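Local coordinates for protein leucine aminopeptidase A1, chloroplastic (Solanum lycopersicum, PDB 5D8N) that removes N-terminal amino acids from peptides as a magnesium-dependent, homohexameric M17 aminopeptidase with a role in insect defence, and also acts as a protein-folding chaperone, at residues A[18-23]-A[174-179]; A[228-233]-A[276-281]; A[288-293]-A[343-348]; A[293-298]-A[524-529]. The protein carries 1 engineered substitution. All coordinates share one frame; numbering follows the deposited sequence.

Interaction 1: residues A[18-23]-A[174-179]; sequences GLTRPN and NRFRSE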
loop_
_atom_site.group_PDB
_atom_site.type_symbol
_atom_site.label_atom_id
_atom_site.label_comp_id
_atom_site.label_asym_id
_atom_site.label_seq_id
_atom_site.Cartn_x
_atom_site.Cartn_y
_atom_site.Cartn_z
ATOM N N GLY A 18 32.242 -9.481 1.571
ATOM C CA GLY A 18 32.589 -8.094 1.883
ATOM C C GLY A 18 33.958 -7.862 2.497
ATOM O O GLY A 18 34.307 -6.734 2.832
ATOM N N LEU A 19 34.704 -8.942 2.687
ATOM C CA LEU A 19 36.081 -8.902 3.171
ATOM C C LEU A 19 36.205 -8.274 4.553
ATOM O O LEU A 19 37.212 -7.664 4.871
ATOM C CB LEU A 19 36.980 -8.172 2.160
ATOM C CG LEU A 19 36.982 -8.809 0.780
ATOM C CD1 LEU A 19 37.846 -8.004 -0.180
ATOM C CD2 LEU A 19 37.464 -10.254 0.863
ATOM N N THR A 20 35.161 -8.414 5.359
ATOM C CA THR A 20 35.097 -7.768 6.639
ATOM C C THR A 20 35.847 -8.589 7.676
ATOM O O THR A 20 35.761 -9.817 7.712
ATOM C CB THR A 20 33.643 -7.489 7.026
ATOM O OG1 THR A 20 33.123 -6.527 6.099
ATOM C CG2 THR A 20 33.529 -6.950 8.454
ATOM N N ARG A 21 36.659 -7.893 8.455
ATOM C CA ARG A 21 37.464 -8.542 9.483
ATOM C C ARG A 21 37.149 -7.904 10.832
ATOM O O ARG A 21 37.361 -6.717 11.047
ATOM C CB ARG A 21 38.947 -8.397 9.148
ATOM C CG ARG A 21 39.866 -9.063 10.161
ATOM C CD ARG A 21 41.332 -8.790 9.844
ATOM N NE ARG A 21 42.261 -9.393 10.797
ATOM C CZ ARG A 21 43.552 -9.600 10.548
ATOM N NH1 ARG A 21 44.085 -9.237 9.390
ATOM N NH2 ARG A 21 44.325 -10.185 11.450
ATOM N N PRO A 22 36.526 -8.662 11.722
ATOM C CA PRO A 22 36.276 -8.075 13.049
ATOM C C PRO A 22 37.557 -7.644 13.755
ATOM O O PRO A 22 38.584 -8.315 13.651
ATOM C CB PRO A 22 35.628 -9.207 13.840
ATOM C CG PRO A 22 35.317 -10.273 12.838
ATOM C CD PRO A 22 36.204 -10.092 11.643
ATOM N N ASN A 23 37.535 -6.469 14.359
ATOM C CA ASN A 23 38.639 -6.030 15.199
ATOM C C ASN A 23 38.647 -6.894 16.454
ATOM O O ASN A 23 37.618 -7.427 16.872
ATOM C CB ASN A 23 38.483 -4.579 15.622
ATOM C CG ASN A 23 38.389 -3.621 14.460
ATOM O OD1 ASN A 23 37.442 -2.809 14.391
ATOM N ND2 ASN A 23 39.262 -3.789 13.498
ATOM N N ASN A 174 32.904 -2.682 19.277
ATOM C CA ASN A 174 33.595 -1.953 18.226
ATOM C C ASN A 174 34.257 -2.823 17.175
ATOM O O ASN A 174 35.167 -2.382 16.474
ATOM C CB ASN A 174 34.674 -1.068 18.857
ATOM C CG ASN A 174 34.089 0.046 19.680
ATOM O OD1 ASN A 174 33.143 0.713 19.270
ATOM N ND2 ASN A 174 34.575 0.178 20.894
ATOM N N ARG A 175 33.882 -4.088 17.162
ATOM C CA ARG A 175 34.491 -5.025 16.243
ATOM C C ARG A 175 34.356 -4.635 14.762
ATOM O O ARG A 175 35.158 -5.087 13.958
ATOM C CB ARG A 175 33.849 -6.390 16.449
ATOM C CG ARG A 175 34.235 -7.078 17.746
ATOM C CD ARG A 175 33.490 -8.401 17.883
ATOM N NE ARG A 175 32.060 -8.165 18.027
ATOM C CZ ARG A 175 31.111 -9.059 17.745
ATOM N NH1 ARG A 175 31.444 -10.305 17.445
ATOM N NH2 ARG A 175 29.826 -8.722 17.815
ATOM N N PHE A 176 33.310 -3.897 14.382
ATOM C CA PHE A 176 33.046 -3.622 12.970
ATOM C C PHE A 176 33.127 -2.160 12.564
ATOM O O PHE A 176 32.598 -1.783 11.520
ATOM C CB PHE A 176 31.680 -4.167 12.560
ATOM C CG PHE A 176 31.447 -5.571 13.013
ATOM C CD1 PHE A 176 32.126 -6.616 12.415
ATOM C CD2 PHE A 176 30.635 -5.836 14.088
ATOM C CE1 PHE A 176 32.021 -7.901 12.896
ATOM C CE2 PHE A 176 30.509 -7.124 14.561
ATOM C CZ PHE A 176 31.231 -8.154 13.990
ATOM N N ARG A 177 33.806 -1.350 13.366
ATOM C CA ARG A 177 34.002 0.042 13.038
ATOM C C ARG A 177 35.421 0.484 13.370
ATOM O O ARG A 177 36.103 -0.106 14.207
ATOM C CB ARG A 177 32.996 0.958 13.738
ATOM C CG ARG A 177 32.871 0.784 15.229
ATOM C CD ARG A 177 31.705 1.608 15.763
ATOM N NE ARG A 177 31.536 1.419 17.199
ATOM C CZ ARG A 177 30.380 1.476 17.854
ATOM N NH1 ARG A 177 29.262 1.756 17.205
ATOM N NH2 ARG A 177 30.362 1.194 19.152
ATOM N N SER A 178 35.912 1.378 12.528
ATOM C CA SER A 178 37.332 1.599 12.325
ATOM C C SER A 178 37.770 2.599 13.366
ATOM O O SER A 178 38.937 2.659 13.721
ATOM C CB SER A 178 37.596 2.109 10.887
ATOM O OG SER A 178 37.025 1.259 9.875
ATOM N N GLU A 179 36.836 3.382 13.885
ATOM C CA GLU A 179 37.206 4.387 14.863
ATOM C C GLU A 179 36.425 4.188 16.151
ATOM O O GLU A 179 35.196 4.144 16.169
ATOM C CB GLU A 179 37.039 5.809 14.313
ATOM C CG GLU A 179 38.371 6.487 13.997
ATOM C CD GLU A 179 38.617 6.700 12.516
ATOM O OE1 GLU A 179 39.793 6.905 12.139
ATOM O OE2 GLU A 179 37.642 6.715 11.728
HETATM O O HOH W 1 35.816 -4.255 10.838
#

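Interaction 2: residues A[228-233]-A[276-281]; sequences TPAVLA and PPYFIH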
loop_
_atom_site.group_PDB
_atom_site.type_symbol
_atom_site.label_atom_id
_atom_site.label_comp_id
_atom_site.label_asym_id
_atom_site.label_seq_id
_atom_site.Cartn_x
_atom_site.Cartn_y
_atom_site.Cartn_z
ATOM N N THR A 228 27.673 -16.825 10.658
ATOM C CA THR A 228 27.015 -17.853 9.885
ATOM C C THR A 228 26.685 -19.026 10.789
ATOM O O THR A 228 27.056 -19.024 11.949
ATOM C CB THR A 228 27.975 -18.364 8.808
ATOM O OG1 THR A 228 29.156 -18.853 9.440
ATOM C CG2 THR A 228 28.363 -17.231 7.850
ATOM N N PRO A 229 25.932 -20.001 10.280
ATOM C CA PRO A 229 25.671 -21.185 11.081
ATOM C C PRO A 229 26.922 -21.959 11.493
ATOM O O PRO A 229 27.045 -22.358 12.650
ATOM C CB PRO A 229 24.755 -22.026 10.177
ATOM C CG PRO A 229 24.030 -21.019 9.354
ATOM C CD PRO A 229 25.065 -19.942 9.083
ATOM N N ALA A 230 27.901 -22.039 10.604
ATOM C CA ALA A 230 29.184 -22.669 10.916
ATOM C C ALA A 230 29.938 -21.906 11.997
ATOM O O ALA A 230 30.373 -22.504 12.979
ATOM C CB ALA A 230 30.061 -22.743 9.672
ATOM N N VAL A 231 29.885 -20.575 11.945
ATOM C CA VAL A 231 30.470 -19.762 13.017
ATOM C C VAL A 231 29.735 -19.855 14.345
ATOM O O VAL A 231 30.351 -20.027 15.411
ATOM C CB VAL A 231 30.612 -18.283 12.618
ATOM C CG1 VAL A 231 31.069 -17.429 13.803
ATOM C CG2 VAL A 231 31.635 -18.181 11.499
ATOM N N LEU A 232 28.412 -19.918 14.281
ATOM C CA LEU A 232 27.647 -20.169 15.503
ATOM C C LEU A 232 28.019 -21.524 16.126
ATOM O O LEU A 232 28.163 -21.654 17.343
ATOM C CB LEU A 232 26.157 -20.116 15.210
ATOM C CG LEU A 232 25.229 -19.997 16.411
ATOM C CD1 LEU A 232 25.555 -18.725 17.178
ATOM C CD2 LEU A 232 23.770 -19.911 15.965
ATOM N N ALA A 233 28.169 -22.549 15.295
ATOM C CA ALA A 233 28.596 -23.855 15.814
ATOM C C ALA A 233 29.980 -23.800 16.451
ATOM O O ALA A 233 30.212 -24.421 17.492
ATOM C CB ALA A 233 28.592 -24.896 14.716
ATOM N N PRO A 276 26.142 -23.674 4.892
ATOM C CA PRO A 276 25.388 -24.846 5.341
ATOM C C PRO A 276 24.877 -24.725 6.771
ATOM O O PRO A 276 25.519 -24.082 7.605
ATOM C CB PRO A 276 26.415 -25.990 5.248
ATOM C CG PRO A 276 27.578 -25.488 4.471
ATOM C CD PRO A 276 27.525 -23.990 4.485
ATOM N N PRO A 277 23.876 -25.533 7.116
ATOM C CA PRO A 277 23.266 -25.516 8.429
ATOM C C PRO A 277 23.919 -26.482 9.412
ATOM O O PRO A 277 24.567 -27.422 8.982
ATOM C CB PRO A 277 21.872 -26.038 8.154
ATOM C CG PRO A 277 22.069 -27.002 7.048
ATOM C CD PRO A 277 23.168 -26.438 6.195
ATOM N N TYR A 278 23.883 -26.145 10.694
ATOM C CA TYR A 278 24.457 -26.973 11.734
ATOM C C TYR A 278 23.485 -26.986 12.894
ATOM O O TYR A 278 23.026 -25.945 13.370
ATOM C CB TYR A 278 25.819 -26.442 12.199
ATOM C CG TYR A 278 26.884 -26.611 11.145
ATOM C CD1 TYR A 278 27.475 -27.863 10.913
ATOM C CD2 TYR A 278 27.197 -25.580 10.276
ATOM C CE1 TYR A 278 28.332 -28.082 9.843
ATOM C CE2 TYR A 278 28.081 -25.782 9.226
ATOM C CZ TYR A 278 28.690 -27.012 9.050
ATOM O OH TYR A 278 29.514 -27.214 7.968
ATOM N N PHE A 279 23.274 -28.177 13.432
ATOM C CA PHE A 279 22.372 -28.345 14.561
ATOM C C PHE A 279 23.265 -28.483 15.791
ATOM O O PHE A 279 24.069 -29.403 15.893
ATOM C CB PHE A 279 21.488 -29.575 14.314
ATOM C CG PHE A 279 20.388 -29.743 15.320
ATOM C CD1 PHE A 279 20.632 -30.342 16.550
ATOM C CD2 PHE A 279 19.083 -29.435 14.981
ATOM C CE1 PHE A 279 19.609 -30.515 17.469
ATOM C CE2 PHE A 279 18.065 -29.619 15.891
ATOM C CZ PHE A 279 18.321 -30.141 17.141
ATOM N N ILE A 280 23.112 -27.551 16.711
ATOM C CA ILE A 280 23.974 -27.419 17.860
ATOM C C ILE A 280 23.345 -28.030 19.095
ATOM O O ILE A 280 22.222 -27.685 19.485
ATOM C CB ILE A 280 24.259 -25.931 18.135
ATOM C CG1 ILE A 280 25.007 -25.308 16.961
ATOM C CG2 ILE A 280 25.071 -25.788 19.405
ATOM C CD1 ILE A 280 24.994 -23.795 16.984
ATOM N N HIS A 281 24.083 -28.951 19.709
ATOM C CA HIS A 281 23.663 -29.582 20.959
ATOM C C HIS A 281 24.754 -29.537 22.027
ATOM O O HIS A 281 25.760 -30.231 21.937
ATOM C CB HIS A 281 23.226 -31.023 20.696
ATOM C CG HIS A 281 22.684 -31.722 21.901
ATOM N ND1 HIS A 281 22.602 -33.097 21.986
ATOM C CD2 HIS A 281 22.303 -31.246 23.115
ATOM C CE1 HIS A 281 22.076 -33.428 23.156
ATOM N NE2 HIS A 281 21.906 -32.327 23.869
HETATM O O HOH W 2 27.356 -22.005 7.658
#

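Interaction 3: residues A[288-293]-A[343-348]; sequences TKERKT and RPSRVE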
loop_
_atom_site.group_PDB
_atom_site.type_symbol
_atom_site.label_atom_id
_atom_site.label_comp_id
_atom_site.label_asym_id
_atom_site.label_seq_id
_atom_site.Cartn_x
_atom_site.Cartn_y
_atom_site.Cartn_z
ATOM N N THR A 288 29.442 -35.265 39.146
ATOM C CA THR A 288 28.974 -35.915 40.351
ATOM C C THR A 288 27.668 -36.660 40.098
ATOM O O THR A 288 27.019 -36.432 39.081
ATOM C CB THR A 288 28.808 -34.902 41.495
ATOM O OG1 THR A 288 27.912 -33.856 41.112
ATOM C CG2 THR A 288 30.150 -34.277 41.875
ATOM N N LYS A 289 27.298 -37.557 41.009
ATOM C CA LYS A 289 26.294 -38.576 40.714
ATOM C C LYS A 289 25.011 -38.459 41.550
ATOM O O LYS A 289 24.144 -39.314 41.454
ATOM C CB LYS A 289 26.901 -39.979 40.847
ATOM C CG LYS A 289 27.806 -40.392 39.694
ATOM C CD LYS A 289 28.493 -41.721 39.986
ATOM C CE LYS A 289 27.494 -42.856 40.153
ATOM N NZ LYS A 289 28.131 -44.199 40.267
ATOM N N GLU A 290 24.790 -37.327 42.203
ATOM C CA GLU A 290 23.469 -37.032 42.740
ATOM C C GLU A 290 22.402 -36.959 41.627
ATOM O O GLU A 290 22.734 -36.931 40.435
ATOM C CB GLU A 290 23.511 -35.739 43.555
ATOM C CG GLU A 290 23.416 -34.429 42.768
ATOM C CD GLU A 290 24.629 -34.101 41.900
ATOM O OE1 GLU A 290 25.664 -34.794 41.965
ATOM O OE2 GLU A 290 24.562 -33.123 41.124
ATOM N N ARG A 291 21.130 -37.038 42.027
ATOM C CA ARG A 291 19.995 -36.896 41.119
ATOM C C ARG A 291 20.003 -35.505 40.479
ATOM O O ARG A 291 20.133 -34.492 41.168
ATOM C CB ARG A 291 18.643 -37.119 41.823
ATOM C CG ARG A 291 17.966 -38.440 41.466
ATOM C CD ARG A 291 17.178 -38.393 40.165
ATOM N NE ARG A 291 15.991 -37.549 40.271
ATOM C CZ ARG A 291 15.487 -36.823 39.274
ATOM N NH1 ARG A 291 16.062 -36.816 38.076
ATOM N NH2 ARG A 291 14.415 -36.072 39.480
ATOM N N LYS A 292 19.847 -35.481 39.158
ATOM C CA LYS A 292 19.782 -34.241 38.405
ATOM C C LYS A 292 18.436 -34.080 37.699
ATOM O O LYS A 292 17.930 -35.009 37.075
ATOM C CB LYS A 292 20.956 -34.166 37.422
ATOM C CG LYS A 292 22.313 -34.200 38.118
ATOM C CD LYS A 292 23.443 -34.263 37.115
ATOM C CE LYS A 292 24.805 -34.517 37.750
ATOM N NZ LYS A 292 25.336 -33.358 38.527
ATOM N N THR A 293 17.869 -32.882 37.787
ATOM C CA THR A 293 16.702 -32.496 37.002
ATOM C C THR A 293 17.143 -32.199 35.570
ATOM O O THR A 293 18.110 -31.476 35.371
ATOM C CB THR A 293 16.066 -31.227 37.603
ATOM O OG1 THR A 293 15.632 -31.523 38.931
ATOM C CG2 THR A 293 14.831 -30.788 36.822
ATOM N N ARG A 343 28.558 -23.598 37.375
ATOM C CA ARG A 343 28.646 -25.041 37.703
ATOM C C ARG A 343 27.624 -25.504 38.712
ATOM O O ARG A 343 27.971 -26.182 39.657
ATOM C CB ARG A 343 30.005 -25.425 38.289
ATOM C CG ARG A 343 31.164 -25.226 37.350
ATOM C CD ARG A 343 32.460 -25.466 38.113
ATOM N NE ARG A 343 32.710 -26.897 38.324
ATOM C CZ ARG A 343 33.439 -27.668 37.518
ATOM N NH1 ARG A 343 33.944 -27.185 36.384
ATOM N NH2 ARG A 343 33.517 -28.976 37.756
ATOM N N PRO A 344 26.338 -25.308 38.432
ATOM C CA PRO A 344 25.367 -25.842 39.380
ATOM C C PRO A 344 25.313 -27.364 39.386
ATOM O O PRO A 344 25.396 -28.014 38.347
ATOM C CB PRO A 344 24.047 -25.268 38.885
ATOM C CG PRO A 344 24.279 -25.006 37.430
ATOM C CD PRO A 344 25.712 -24.578 37.321
ATOM N N SER A 345 25.092 -27.939 40.560
ATOM C CA SER A 345 24.837 -29.367 40.686
ATOM C C SER A 345 23.330 -29.563 40.603
ATOM O O SER A 345 22.560 -28.596 40.562
ATOM C CB SER A 345 25.391 -29.899 42.018
ATOM O OG SER A 345 24.742 -29.246 43.100
ATOM N N ARG A 346 22.909 -30.819 40.575
ATOM C CA ARG A 346 21.487 -31.168 40.622
ATOM C C ARG A 346 20.731 -30.832 39.332
ATOM O O ARG A 346 19.520 -31.039 39.273
ATOM C CB ARG A 346 20.785 -30.550 41.844
ATOM C CG ARG A 346 21.360 -30.976 43.192
ATOM C CD ARG A 346 20.925 -30.043 44.326
ATOM N NE ARG A 346 19.539 -29.576 44.215
ATOM C CZ ARG A 346 19.163 -28.299 44.170
ATOM N NH1 ARG A 346 20.054 -27.315 44.248
ATOM N NH2 ARG A 346 17.878 -28.000 44.032
ATOM N N VAL A 347 21.425 -30.396 38.282
ATOM C CA VAL A 347 20.779 -30.127 36.988
ATOM C C VAL A 347 21.612 -30.666 35.829
ATOM O O VAL A 347 22.851 -30.627 35.805
ATOM C CB VAL A 347 20.490 -28.629 36.709
ATOM C CG1 VAL A 347 19.428 -28.069 37.645
ATOM C CG2 VAL A 347 21.759 -27.797 36.826
ATOM N N GLU A 348 20.890 -31.138 34.826
ATOM C CA GLU A 348 21.470 -31.455 33.538
ATOM C C GLU A 348 20.750 -30.575 32.533
ATOM O O GLU A 348 19.527 -30.603 32.481
ATOM C CB GLU A 348 21.287 -32.940 33.215
ATOM C CG GLU A 348 21.729 -33.375 31.829
ATOM C CD GLU A 348 21.431 -34.846 31.545
ATOM O OE1 GLU A 348 21.780 -35.717 32.368
ATOM O OE2 GLU A 348 20.908 -35.166 30.460
HETATM O O HOH W 3 24.994 -30.602 37.539
#

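Interaction 4: residues A[293-298]-A[524-529]; sequences TKLALV and EWVLRN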
loop_
_atom_site.group_PDB
_atom_site.type_symbol
_atom_site.label_atom_id
_atom_site.label_comp_id
_atom_site.label_asym_id
_atom_site.label_seq_id
_atom_site.Cartn_x
_atom_site.Cartn_y
_atom_site.Cartn_z
ATOM N N THR A 293 17.869 -32.882 37.787
ATOM C CA THR A 293 16.702 -32.496 37.002
ATOM C C THR A 293 17.143 -32.199 35.570
ATOM O O THR A 293 18.110 -31.476 35.371
ATOM C CB THR A 293 16.066 -31.227 37.603
ATOM O OG1 THR A 293 15.632 -31.523 38.931
ATOM C CG2 THR A 293 14.831 -30.788 36.822
ATOM N N LYS A 294 16.464 -32.775 34.581
ATOM C CA LYS A 294 16.848 -32.652 33.174
ATOM C C LYS A 294 16.045 -31.563 32.480
ATOM O O LYS A 294 14.806 -31.617 32.397
ATOM C CB LYS A 294 16.669 -33.979 32.445
ATOM C CG LYS A 294 17.622 -35.055 32.952
ATOM C CD LYS A 294 17.421 -36.410 32.294
ATOM C CE LYS A 294 17.871 -36.359 30.833
ATOM N NZ LYS A 294 17.672 -37.642 30.094
ATOM N N LEU A 295 16.755 -30.540 32.018
ATOM C CA LEU A 295 16.137 -29.356 31.405
ATOM C C LEU A 295 16.698 -29.169 30.001
ATOM O O LEU A 295 17.869 -29.472 29.747
ATOM C CB LEU A 295 16.435 -28.125 32.254
ATOM C CG LEU A 295 16.184 -28.250 33.761
ATOM C CD1 LEU A 295 16.743 -27.024 34.473
ATOM C CD2 LEU A 295 14.700 -28.390 34.062
ATOM N N ALA A 296 15.906 -28.560 29.123
ATOM C CA ALA A 296 16.408 -28.054 27.859
ATOM C C ALA A 296 16.098 -26.574 27.643
ATOM O O ALA A 296 15.000 -26.090 27.896
ATOM C CB ALA A 296 15.864 -28.865 26.681
ATOM N N LEU A 297 17.022 -25.932 26.948
ATOM C CA LEU A 297 16.866 -24.557 26.504
ATOM C C LEU A 297 17.067 -24.575 24.998
ATOM O O LEU A 297 18.150 -24.920 24.525
ATOM C CB LEU A 297 17.924 -23.668 27.162
ATOM C CG LEU A 297 17.875 -23.614 28.687
ATOM C CD1 LEU A 297 19.022 -22.789 29.220
ATOM C CD2 LEU A 297 16.547 -22.992 29.105
ATOM N N VAL A 298 16.012 -24.227 24.267
ATOM C CA VAL A 298 15.999 -24.240 22.814
ATOM C C VAL A 298 15.919 -22.814 22.265
ATOM O O VAL A 298 15.046 -22.037 22.663
ATOM C CB VAL A 298 14.785 -25.028 22.310
ATOM C CG1 VAL A 298 14.735 -24.977 20.788
ATOM C CG2 VAL A 298 14.893 -26.463 22.788
ATOM N N GLU A 524 18.761 -17.860 36.101
ATOM C CA GLU A 524 17.996 -17.920 37.347
ATOM C C GLU A 524 17.074 -19.120 37.332
ATOM O O GLU A 524 16.888 -19.780 38.351
ATOM C CB GLU A 524 17.182 -16.654 37.598
ATOM C CG GLU A 524 18.024 -15.463 38.043
ATOM C CD GLU A 524 18.655 -15.632 39.429
ATOM O OE1 GLU A 524 18.091 -16.367 40.272
ATOM O OE2 GLU A 524 19.642 -14.913 39.698
ATOM N N TRP A 525 16.423 -19.374 36.204
ATOM C CA TRP A 525 15.480 -20.477 36.145
ATOM C C TRP A 525 16.184 -21.818 36.367
ATOM O O TRP A 525 15.687 -22.696 37.063
ATOM C CB TRP A 525 14.762 -20.488 34.790
ATOM C CG TRP A 525 13.827 -21.650 34.613
ATOM C CD1 TRP A 525 12.632 -21.844 35.247
ATOM C CD2 TRP A 525 14.045 -22.805 33.807
ATOM N NE1 TRP A 525 12.018 -22.966 34.752
ATOM C CE2 TRP A 525 12.890 -23.607 33.916
ATOM C CE3 TRP A 525 15.030 -23.165 32.881
ATOM C CZ2 TRP A 525 12.709 -24.762 33.159
ATOM C CZ3 TRP A 525 14.872 -24.338 32.151
ATOM C CH2 TRP A 525 13.699 -25.102 32.274
ATOM N N VAL A 526 17.306 -22.031 35.689
ATOM C CA VAL A 526 18.087 -23.260 35.884
ATOM C C VAL A 526 18.484 -23.446 37.343
ATOM O O VAL A 526 18.339 -24.538 37.892
ATOM C CB VAL A 526 19.353 -23.281 34.986
ATOM C CG1 VAL A 526 20.303 -24.400 35.367
ATOM C CG2 VAL A 526 18.931 -23.430 33.535
ATOM N N LEU A 527 18.976 -22.370 37.954
ATOM C CA LEU A 527 19.438 -22.404 39.330
ATOM C C LEU A 527 18.335 -22.653 40.347
ATOM O O LEU A 527 18.589 -23.240 41.395
ATOM C CB LEU A 527 20.108 -21.092 39.689
ATOM C CG LEU A 527 21.496 -20.949 39.058
ATOM C CD1 LEU A 527 22.169 -19.704 39.615
ATOM C CD2 LEU A 527 22.355 -22.162 39.331
ATOM N N ARG A 528 17.108 -22.255 40.024
ATOM C CA ARG A 528 16.009 -22.411 40.966
ATOM C C ARG A 528 15.367 -23.778 40.770
ATOM O O ARG A 528 14.436 -24.132 41.464
ATOM C CB ARG A 528 14.984 -21.293 40.784
ATOM C CG ARG A 528 15.448 -19.990 41.434
ATOM C CD ARG A 528 14.903 -18.696 40.814
ATOM N NE ARG A 528 15.739 -17.560 41.220
ATOM C CZ ARG A 528 15.629 -16.903 42.379
ATOM N NH1 ARG A 528 14.574 -17.091 43.170
ATOM N NH2 ARG A 528 16.560 -16.022 42.736
ATOM N N ASN A 529 15.796 -24.510 39.753
ATOM C CA ASN A 529 15.405 -25.910 39.644
ATOM C C ASN A 529 16.338 -26.813 40.442
ATOM O O ASN A 529 16.679 -27.920 40.018
ATOM C CB ASN A 529 15.459 -26.351 38.193
ATOM C CG ASN A 529 14.127 -26.188 37.511
ATOM O OD1 ASN A 529 13.276 -27.066 37.577
ATOM N ND2 ASN A 529 13.952 -25.072 36.829
ATOM O OXT ASN A 529 16.880 -26.367 41.453
#

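Interaction 1: residues A[18-23]-A[174-179]
Asn-23 and Arg-175 join the loops 18-23 and 174-179 through their backbones. The amide N of Asn-23 donates to Arg-175 O at 2.8 Å, in the carbonyl plane and on a lone pair, and the bond is nearly straight (169° at the hydrogen). The same oxygen receives a CA-H...O contact from Pro-22 CA at 3.3 Å. A water donates both to it and to Arg-21 O, bridging the two loops. Three approaches thus meet at one carbonyl, which belongs to the type I turn running from Asn-174 to Arg-177.

Apolar contact is modest and centres on Phe-176. Its CG stands anti to the carbonyl carbon (chi1 -48°), and although its CB points away from the other loop, its CE1 still meets Pro-22. Pro-22 CB lies 4.0 Å from Phe-176 CE1, the two side chains meeting obliquely, and Thr-20 CG2 approaches CD1 of the same ring. Over the centre of one ring face sits Arg-175 CB.

Polar side chains fix the turn itself. Arg-177 grips Asn-174 OD1 side-on with NE and NH2, the closer bond, from NE, being 2.7 Å, and the oxygen lies in the guanidinium plane. Arg-175 NH2 is turned to Asp-173 in a salt bridge. Thr-20 OG1 instead bonds to Ile-370 O of the second subunit, and Phe-176 O bonds to Thr-378 there.

The chemistry implies that a main-chain hydrogen bond, a water bridge and a small Pro-22/Phe-176 contact dock the N-terminal arm onto a turn that the Arg-177 to Asn-174 grip probably steadies, at a junction shared with a neighbouring subunit.

Interaction 2: residues A[228-233]-A[276-281]
Helix 229-233, which carries Pro-229 and Ala-233, runs beside strand 278-281, which carries Tyr-278 and Ile-280, with the two axes 8.4 Å apart and their directions only 18° from parallel. This is the usual alpha/beta arrangement, a helix laid along the strands of a sheet, here next to the edge strand 247-252 of the mixed sheet of the M17 catalytic domain. Along the strand Tyr-278 and Ile-280 point toward the helix, and Phe-279 between them points away.

The Tyr-278 ring comes alongside the first helical turn. Its CD2 is 3.6 Å from Ala-230 CA, its CE2 lies close to Ala-230 CB, and CD2 also approaches the carbonyl carbon of Pro-229. An alanine in place of Tyr-278 would keep the touch between CB and Ala-233 CB but would probably open a gap beside Ala-230, whose CA and CB would lose the ring. Deeper along the strand, Ile-280 extends its CD1 (chi2 165°) to 3.8 Å from Leu-232 CG, the two side chains crossing at about a right angle. The same methyl also reaches the backbone of Ala-233, and Ile-251 on strand 247-252 packs against Ala-233, Tyr-278 and Ile-280.

Polar atoms gather at the start of the helix. Thr-228 is its N-cap, and its OG1 accepts from Val-231 N at 3.1 Å. Pro-229 has no N-H to offer, and its CB instead rests 3.4 Å from Pro-276 O. That same carbonyl is met by a water at 2.8 Å, which in turn accepts from Ala-230 N at 3.0 Å.

Interaction 3: residues A[288-293]-A[343-348]
Thr-293 and Val-347 form a parallel beta bridge, the start of the pairing between strands 293-305 and 347-358. Thr-293 N donates to Arg-346 O at 2.9 Å. The return bond, from Glu-348 N to Thr-293 O, is almost straight (175°) and also 2.9 Å long. CA-H...O contacts fill in beside them, from Lys-292 CA to Arg-346 O and from Val-347 CA to Thr-293 O.

Charged groups make the second layer. Glu-290 OE2 takes Arg-346 N at 2.9 Å on its anti lone pair and Lys-292 NZ at 2.7 Å from above the carboxylate plane, the latter a salt bridge. Its other oxygen, OE1, accepts from Thr-288 OG1. Glu-290 CG, held between the backbone N and the carbonyl carbon (chi1 82°), is thereby placed 4.0 Å from Arg-346 CG. With both oxygens engaged, the carboxylate is restrained from turning. Lys-292 CB and CG pack against Arg-346 C and Val-347 N. Its NZ gives a further bond to a water, which donates to Pro-344 O and Val-347 O, and NZ also hydrogen-bonds to Thr-286 OG1.

The contact sits at the surface, at the N-terminal ends of the two parallel strands of a beta-alpha-beta crossover, which helix 327-342 links. Strand 278-284 flanks strand 347-358 on its other side, and Val-347 packs against both Phe-284 of that strand and Val-526 of helix 519-527.

Interaction 4: residues A[293-298]-A[524-529]
Trp-525 O is gripped by Asn-529, the C-terminal residue, whose ND2 donates at 3.0 Å from 40° above the carbonyl plane, with weak bonds added from the backbone N of Asn-529 and of Arg-528. The amide nitrogen of the Asn-529 side chain is thereby set 3.4 Å above the indole plane, toward its rim. Asn-529 OD1 turns to Lys-406, while Leu-295 CD1 rests against Asn-529 CB at 4.0 Å. An alanine in place of Asn-529 would keep that CB contact but would probably leave Lys-406 NZ without its amide mate and remove the ND2 bond to Trp-525 O.

The packing belongs to an alpha/beta/alpha sandwich: Leu-295 and Leu-297 of strand 293-298 meet helix 519-527, and Ala-296 and Val-298, alternating with them, touch helix 388-401. Leu-295 meets Trp-525 tip to tip, CD2 lying 3.9 Å from CH2. Leu-297 instead slides past in the opposite direction, bringing CD2 to 3.7 Å from Trp-525 CZ3. Val-526 CG2 approaches CD1 of both leucines more loosely. At the strand's start Thr-293 CG2 nears Asn-529 OD1. On the helix, Arg-528 holds Glu-524 OE1 side-on through NE and NH2.

In the fold
Interactions 2, 3 and 4 all belong to the same mixed sheet, whereas interaction 1 lies apart from it, in loops touching a second subunit. Interactions 2 and 4 are buried helix-on-sheet contacts dominated by apolar side chains, with the polar bonds described lying near the helix ends. Interactions 1 and 3 lie nearer the surface; both rely on backbone bonds and water, and interaction 3 adds a carboxylate that grips across the contact. Interactions 3 and 4 share Thr-293, which pairs with strand 347-358 through its backbone and faces the C-terminus with its side chain; their centres are about 11 Å apart. Interaction 2 reaches the sheet through strand 278-284, the other neighbour of strand 347-358.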